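Local atomic coordinates of ectonucleotide pyrophosphatase/phosphodiesterase family member 5 (Mus musculus, PDB entry 5VEO), a protein that probably hydrolyses phosphodiester bonds, with restricted activity on nucleotides, as a zinc-dependent ectoenzyme of the nucleotide pyrophosphatase/phosphodiesterase family. Residues 214-228 with 333-345. The protein carries 1 engineered substitution. Sequence-based numbering, arbitrary orientation. Where two conformers were deposited one is given.
Sequences WNNVNLIVTSDHGMT and EMHPIFLAHGPAF. With ZN (zinc ion), chain E; AMP (adenosine monophosphate), chain Q.
Ile220 packs against Phe338 and Phe345 at the apolar centre, its CG2 3.6 Å from Phe338 CE1 while CG1 and CD1 lie against the far end of the Phe345 ring. Ala340 CB sits over the centre of one Phe345 face, and Leu359 and Leu363 of helix 359-366 also touch Ile220. On the other face of the sheet Val221 and Leu339 run side by side. Main-chain bonds pair Leu219 with His341 and Val221 with Leu339, joining strands 218-222 and 338-341 antiparallel; strand 338-341 is the one strand that runs against the rest of the alkaline phosphatase-like central sheet.

Toward the N-terminal end of strand 218-222, the His341 ring lies in an offset stack on the six-membered ring of Trp214, centroids 3.9 Å apart and planes 11° from parallel. His341 ND1 also meets a water (2.8 Å) hydrogen-bonded to Trp214 O and Val217 O, with chi1 at 166° setting CG opposite the backbone N. A leucine in place of Trp214 would probably leave His341 without its flat partner and freer to turn. Beyond, Asn218 OD1 accepts Ala344 N on a lone pair at 2.9 Å, fastening the Gly342-Phe345 turn, while its ND2 bonds Gln14.

At the opposite end Thr222 OG1 donates to Ile337 O (2.7 Å), and Met227 N bonds Glu333 O. Between them Asp224 OD2 and His225 NE2 bind zinc at 2.0 and 2.1 Å, with Asp22 and the AMP phosphate; His225 ND1 donates to Gly226 O, which helps the zinc hold the imidazole's rotation and should favour NE2 as metal ligand.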
loop_
_atom_site.group_PDB
_atom_site.type_symbol
_atom_site.label_atom_id
_atom_site.label_comp_id
_atom_site.label_asym_id
_atom_site.label_seq_id
_atom_site.Cartn_x
_atom_site.Cartn_y
_atom_site.Cartn_z
ATOM N N TRP A 214 6.476 -23.674 8.449
ATOM C CA TRP A 214 7.571 -22.908 7.854
ATOM C C TRP A 214 7.967 -23.447 6.483
ATOM O O TRP A 214 8.239 -22.675 5.561
ATOM C CB TRP A 214 8.766 -22.916 8.805
ATOM C CG TRP A 214 9.995 -22.285 8.251
ATOM C CD1 TRP A 214 11.171 -22.911 7.943
ATOM C CD2 TRP A 214 10.183 -20.895 7.942
ATOM N NE1 TRP A 214 12.083 -21.993 7.458
ATOM C CE2 TRP A 214 11.498 -20.750 7.450
ATOM C CE3 TRP A 214 9.362 -19.762 8.027
ATOM C CZ2 TRP A 214 12.014 -19.511 7.041
ATOM C CZ3 TRP A 214 9.876 -18.531 7.622
ATOM C CH2 TRP A 214 11.187 -18.419 7.134
ATOM N N ASN A 215 8.046 -24.759 6.317
ATOM C CA ASN A 215 8.449 -25.255 5.014
ATOM C C ASN A 215 7.288 -25.682 4.119
ATOM O O ASN A 215 7.527 -26.311 3.089
ATOM C CB ASN A 215 9.474 -26.387 5.204
ATOM C CG ASN A 215 10.849 -25.825 5.514
ATOM O OD1 ASN A 215 11.365 -24.963 4.765
ATOM N ND2 ASN A 215 11.421 -26.223 6.645
ATOM N N ASN A 216 6.038 -25.318 4.434
ATOM C CA ASN A 216 4.954 -25.544 3.483
ATOM C C ASN A 216 4.051 -24.341 3.279
ATOM O O ASN A 216 2.984 -24.486 2.661
ATOM C CB ASN A 216 4.078 -26.744 3.875
ATOM C CG ASN A 216 3.756 -26.782 5.329
ATOM O OD1 ASN A 216 2.685 -26.353 5.757
ATOM N ND2 ASN A 216 4.686 -27.300 6.112
ATOM N N VAL A 217 4.411 -23.177 3.808
ATOM C CA VAL A 217 3.733 -21.924 3.499
ATOM C C VAL A 217 4.734 -21.067 2.756
ATOM O O VAL A 217 5.887 -20.986 3.171
ATOM C CB VAL A 217 3.261 -21.203 4.770
ATOM C CG1 VAL A 217 2.801 -19.770 4.440
ATOM C CG2 VAL A 217 2.161 -22.007 5.460
ATOM N N ASN A 218 4.309 -20.463 1.655
ATOM C CA ASN A 218 5.122 -19.463 0.962
ATOM C C ASN A 218 4.872 -18.126 1.647
ATOM O O ASN A 218 3.771 -17.572 1.541
ATOM C CB ASN A 218 4.757 -19.416 -0.513
ATOM C CG ASN A 218 5.107 -20.714 -1.228
ATOM O OD1 ASN A 218 6.273 -20.995 -1.460
ATOM N ND2 ASN A 218 4.097 -21.527 -1.519
ATOM N N LEU A 219 5.880 -17.644 2.382
ATOM C CA LEU A 219 5.812 -16.389 3.119
ATOM C C LEU A 219 6.344 -15.263 2.236
ATOM O O LEU A 219 7.488 -15.318 1.787
ATOM C CB LEU A 219 6.629 -16.483 4.405
ATOM C CG LEU A 219 6.843 -15.207 5.205
ATOM C CD1 LEU A 219 5.501 -14.661 5.693
ATOM C CD2 LEU A 219 7.765 -15.464 6.362
ATOM N N ILE A 220 5.521 -14.253 1.996
ATOM C CA ILE A 220 5.897 -13.108 1.177
ATOM C C ILE A 220 5.829 -11.908 2.100
ATOM O O ILE A 220 4.778 -11.642 2.686
ATOM C CB ILE A 220 4.971 -12.948 -0.040
ATOM C CG1 ILE A 220 5.082 -14.190 -0.950
ATOM C CG2 ILE A 220 5.270 -11.633 -0.780
ATOM C CD1 ILE A 220 4.091 -14.246 -2.048
ATOM N N VAL A 221 6.953 -11.202 2.256
ATOM C CA VAL A 221 7.042 -10.059 3.153
ATOM C C VAL A 221 7.255 -8.823 2.288
ATOM O O VAL A 221 8.263 -8.722 1.575
ATOM C CB VAL A 221 8.174 -10.212 4.180
ATOM C CG1 VAL A 221 8.251 -8.978 5.085
ATOM C CG2 VAL A 221 7.974 -11.485 5.000
ATOM N N THR A 222 6.328 -7.881 2.347
ATOM C CA THR A 222 6.448 -6.700 1.508
ATOM C C THR A 222 5.822 -5.513 2.232
ATOM O O THR A 222 5.704 -5.509 3.464
ATOM C CB THR A 222 5.875 -7.003 0.105
ATOM O OG1 THR A 222 6.193 -5.936 -0.800
ATOM C CG2 THR A 222 4.377 -7.255 0.116
ATOM N N SER A 223 5.496 -4.478 1.476
ATOM C CA SER A 223 4.949 -3.251 2.032
ATOM C C SER A 223 4.239 -2.501 0.914
ATOM O O SER A 223 4.251 -2.912 -0.256
ATOM C CB SER A 223 6.059 -2.417 2.669
ATOM O OG SER A 223 5.558 -1.311 3.378
ATOM N N ASP A 224 3.593 -1.411 1.300
ATOM C CA ASP A 224 2.850 -0.579 0.369
ATOM C C ASP A 224 3.686 0.530 -0.264
ATOM O O ASP A 224 3.376 0.954 -1.375
ATOM C CB ASP A 224 1.611 0.018 1.049
ATOM C CG ASP A 224 1.880 0.701 2.389
ATOM O OD1 ASP A 224 2.968 0.572 3.014
ATOM O OD2 ASP A 224 0.927 1.404 2.843
ATOM N N HIS A 225 4.718 1.009 0.421
ATOM C CA HIS A 225 5.512 2.157 -0.032
ATOM C C HIS A 225 6.635 2.398 0.964
ATOM O O HIS A 225 6.706 1.741 2.023
ATOM C CB HIS A 225 4.652 3.430 -0.120
ATOM C CG HIS A 225 3.990 3.731 1.181
ATOM N ND1 HIS A 225 4.681 4.210 2.277
ATOM C CD2 HIS A 225 2.737 3.453 1.617
ATOM C CE1 HIS A 225 3.873 4.224 3.326
ATOM N NE2 HIS A 225 2.686 3.781 2.947
ATOM N N GLY A 226 7.465 3.381 0.654
ATOM C CA GLY A 226 8.536 3.831 1.511
ATOM C C GLY A 226 8.187 5.106 2.253
ATOM O O GLY A 226 7.064 5.288 2.748
ATOM N N MET A 227 9.167 5.999 2.356
ATOM C CA MET A 227 9.008 7.198 3.170
ATOM C C MET A 227 10.121 8.173 2.811
ATOM O O MET A 227 11.239 7.751 2.514
ATOM C CB MET A 227 9.072 6.846 4.669
ATOM C CG MET A 227 8.673 7.946 5.650
ATOM S SD MET A 227 6.885 8.277 5.721
ATOM C CE MET A 227 6.276 6.762 6.426
ATOM N N THR A 228 9.816 9.461 2.822
ATOM C CA THR A 228 10.830 10.476 2.560
ATOM C C THR A 228 10.755 11.567 3.623
ATOM O O THR A 228 9.719 11.785 4.262
ATOM C CB THR A 228 10.741 11.062 1.126
ATOM O OG1 THR A 228 11.983 11.700 0.769
ATOM C CG2 THR A 228 9.720 12.108 1.005
ATOM N N GLU A 333 12.723 6.351 -2.997
ATOM C CA GLU A 333 12.332 6.404 -1.594
ATOM C C GLU A 333 10.890 5.949 -1.382
ATOM O O GLU A 333 10.528 5.612 -0.251
ATOM C CB GLU A 333 12.546 7.801 -1.016
ATOM C CG GLU A 333 14.044 8.101 -0.856
ATOM C CD GLU A 333 14.412 9.416 -0.247
ATOM O OE1 GLU A 333 13.586 10.046 0.404
ATOM O OE2 GLU A 333 15.589 9.824 -0.437
ATOM N N MET A 334 10.068 5.938 -2.435
ATOM C CA MET A 334 8.694 5.451 -2.319
ATOM C C MET A 334 8.584 3.939 -2.467
ATOM O O MET A 334 7.492 3.393 -2.241
ATOM C CB MET A 334 7.812 6.135 -3.352
ATOM C CG MET A 334 7.590 7.602 -3.087
ATOM S SD MET A 334 6.849 7.952 -1.486
ATOM C CE MET A 334 8.260 8.402 -0.535
ATOM N N HIS A 335 9.704 3.242 -2.780
ATOM C CA HIS A 335 9.609 1.819 -3.101
ATOM C C HIS A 335 9.687 0.942 -1.848
ATOM O O HIS A 335 10.511 1.182 -0.959
ATOM C CB HIS A 335 10.705 1.423 -4.078
ATOM C CG HIS A 335 10.543 2.070 -5.415
ATOM N ND1 HIS A 335 11.534 2.091 -6.368
ATOM C CD2 HIS A 335 9.498 2.747 -5.943
ATOM C CE1 HIS A 335 11.107 2.753 -7.430
ATOM N NE2 HIS A 335 9.866 3.145 -7.202
ATOM N N PRO A 336 8.845 -0.088 -1.779
ATOM C CA PRO A 336 8.821 -0.988 -0.629
ATOM C C PRO A 336 9.796 -2.148 -0.754
ATOM O O PRO A 336 10.171 -2.559 -1.848
ATOM C CB PRO A 336 7.397 -1.544 -0.684
ATOM C CG PRO A 336 7.130 -1.631 -2.162
ATOM C CD PRO A 336 7.800 -0.407 -2.758
ATOM N N ILE A 337 10.081 -2.759 0.398
ATOM C CA ILE A 337 10.787 -4.036 0.424
ATOM C C ILE A 337 9.946 -5.117 -0.240
ATOM O O ILE A 337 8.698 -5.066 -0.246
ATOM C CB ILE A 337 11.122 -4.507 1.850
ATOM C CG1 ILE A 337 9.843 -4.556 2.696
ATOM C CG2 ILE A 337 12.261 -3.747 2.430
ATOM C CD1 ILE A 337 9.894 -5.489 3.861
ATOM N N PHE A 338 10.631 -6.141 -0.745
ATOM C CA PHE A 338 9.983 -7.393 -1.142
ATOM C C PHE A 338 10.954 -8.548 -0.935
ATOM O O PHE A 338 12.055 -8.553 -1.505
ATOM C CB PHE A 338 9.521 -7.351 -2.600
ATOM C CG PHE A 338 8.792 -8.589 -3.039
ATOM C CD1 PHE A 338 7.410 -8.608 -3.077
ATOM C CD2 PHE A 338 9.488 -9.736 -3.408
ATOM C CE1 PHE A 338 6.726 -9.763 -3.476
ATOM C CE2 PHE A 338 8.822 -10.868 -3.796
ATOM C CZ PHE A 338 7.431 -10.883 -3.831
ATOM N N LEU A 339 10.535 -9.535 -0.150
ATOM C CA LEU A 339 11.318 -10.746 0.024
ATOM C C LEU A 339 10.362 -11.897 0.291
ATOM O O LEU A 339 9.211 -11.683 0.656
ATOM C CB LEU A 339 12.366 -10.590 1.133
ATOM C CG LEU A 339 12.048 -10.360 2.597
ATOM C CD1 LEU A 339 13.314 -10.578 3.453
ATOM C CD2 LEU A 339 11.485 -8.949 2.826
ATOM N N ALA A 340 10.833 -13.122 0.091
ATOM C CA ALA A 340 9.925 -14.248 0.280
ATOM C C ALA A 340 10.705 -15.526 0.543
ATOM O O ALA A 340 11.877 -15.657 0.179
ATOM C CB ALA A 340 9.021 -14.427 -0.932
ATOM N N HIS A 341 10.014 -16.477 1.177
ATOM C CA HIS A 341 10.576 -17.781 1.503
ATOM C C HIS A 341 9.480 -18.821 1.398
ATOM O O HIS A 341 8.370 -18.586 1.861
ATOM C CB HIS A 341 11.133 -17.820 2.925
ATOM C CG HIS A 341 11.404 -19.207 3.414
ATOM N ND1 HIS A 341 10.428 -19.991 3.994
ATOM C CD2 HIS A 341 12.531 -19.957 3.390
ATOM C CE1 HIS A 341 10.947 -21.169 4.305
ATOM N NE2 HIS A 341 12.218 -21.175 3.947
ATOM N N GLY A 342 9.796 -19.971 0.805
ATOM C CA GLY A 342 8.881 -21.081 0.868
ATOM C C GLY A 342 9.204 -22.127 -0.164
ATOM O O GLY A 342 10.133 -21.997 -0.971
ATOM N N PRO A 343 8.404 -23.192 -0.169
ATOM C CA PRO A 343 8.702 -24.316 -1.064
ATOM C C PRO A 343 8.633 -23.949 -2.535
ATOM O O PRO A 343 9.329 -24.567 -3.351
ATOM C CB PRO A 343 7.648 -25.361 -0.670
ATOM C CG PRO A 343 6.585 -24.607 0.031
ATOM C CD PRO A 343 7.237 -23.436 0.693
ATOM N N ALA A 344 7.851 -22.939 -2.902
ATOM C CA ALA A 344 7.754 -22.510 -4.290
ATOM C C ALA A 344 8.840 -21.519 -4.703
ATOM O O ALA A 344 8.961 -21.226 -5.899
ATOM C CB ALA A 344 6.389 -21.871 -4.551
ATOM N N PHE A 345 9.625 -21.013 -3.762
ATOM C CA PHE A 345 10.580 -19.944 -4.037
ATOM C C PHE A 345 12.022 -20.442 -4.060
ATOM O O PHE A 345 12.396 -21.374 -3.342
ATOM C CB PHE A 345 10.424 -18.838 -2.994
ATOM C CG PHE A 345 9.252 -17.946 -3.246
ATOM C CD1 PHE A 345 8.113 -18.017 -2.459
ATOM C CD2 PHE A 345 9.277 -17.047 -4.299
ATOM C CE1 PHE A 345 7.037 -17.183 -2.704
ATOM C CE2 PHE A 345 8.203 -16.222 -4.553
ATOM C CZ PHE A 345 7.069 -16.300 -3.748
HETATM ZN ZN ZN E . 1.383 2.798 4.200
HETATM P P AMP Q . -0.726 5.235 5.002
HETATM O O1P AMP Q . -1.252 5.679 3.671
HETATM O O2P AMP Q . -0.109 6.400 5.785
HETATM O O3P AMP Q . 0.256 4.070 4.903
HETATM O "O5'" AMP Q . -1.951 4.695 5.879
HETATM C "C5'" AMP Q . -1.691 3.754 6.932
HETATM C "C4'" AMP Q . -2.579 3.928 8.132
HETATM O "O4'" AMP Q . -3.868 3.418 7.816
HETATM C "C3'" AMP Q . -2.114 3.127 9.349
HETATM O "O3'" AMP Q . -1.572 3.985 10.330
HETATM C "C2'" AMP Q . -3.379 2.448 9.883
HETATM O "O2'" AMP Q . -3.630 2.647 11.248
HETATM C "C1'" AMP Q . -4.480 3.035 9.022
HETATM N N9 AMP Q . -5.532 2.089 8.721
HETATM C C8 AMP Q . -5.438 0.953 8.010
HETATM N N7 AMP Q . -6.655 0.359 7.935
HETATM C C5 AMP Q . -7.516 1.162 8.615
HETATM C C6 AMP Q . -8.958 1.156 8.933
HETATM N N6 AMP Q . -9.735 0.147 8.500
HETATM N N1 AMP Q . -9.462 2.172 9.655
HETATM C C2 AMP Q . -8.711 3.196 10.097
HETATM N N3 AMP Q . -7.395 3.286 9.846
HETATM C C4 AMP Q . -6.772 2.294 9.132
HETATM O O HOH W 1 7.776 -20.039 4.845
#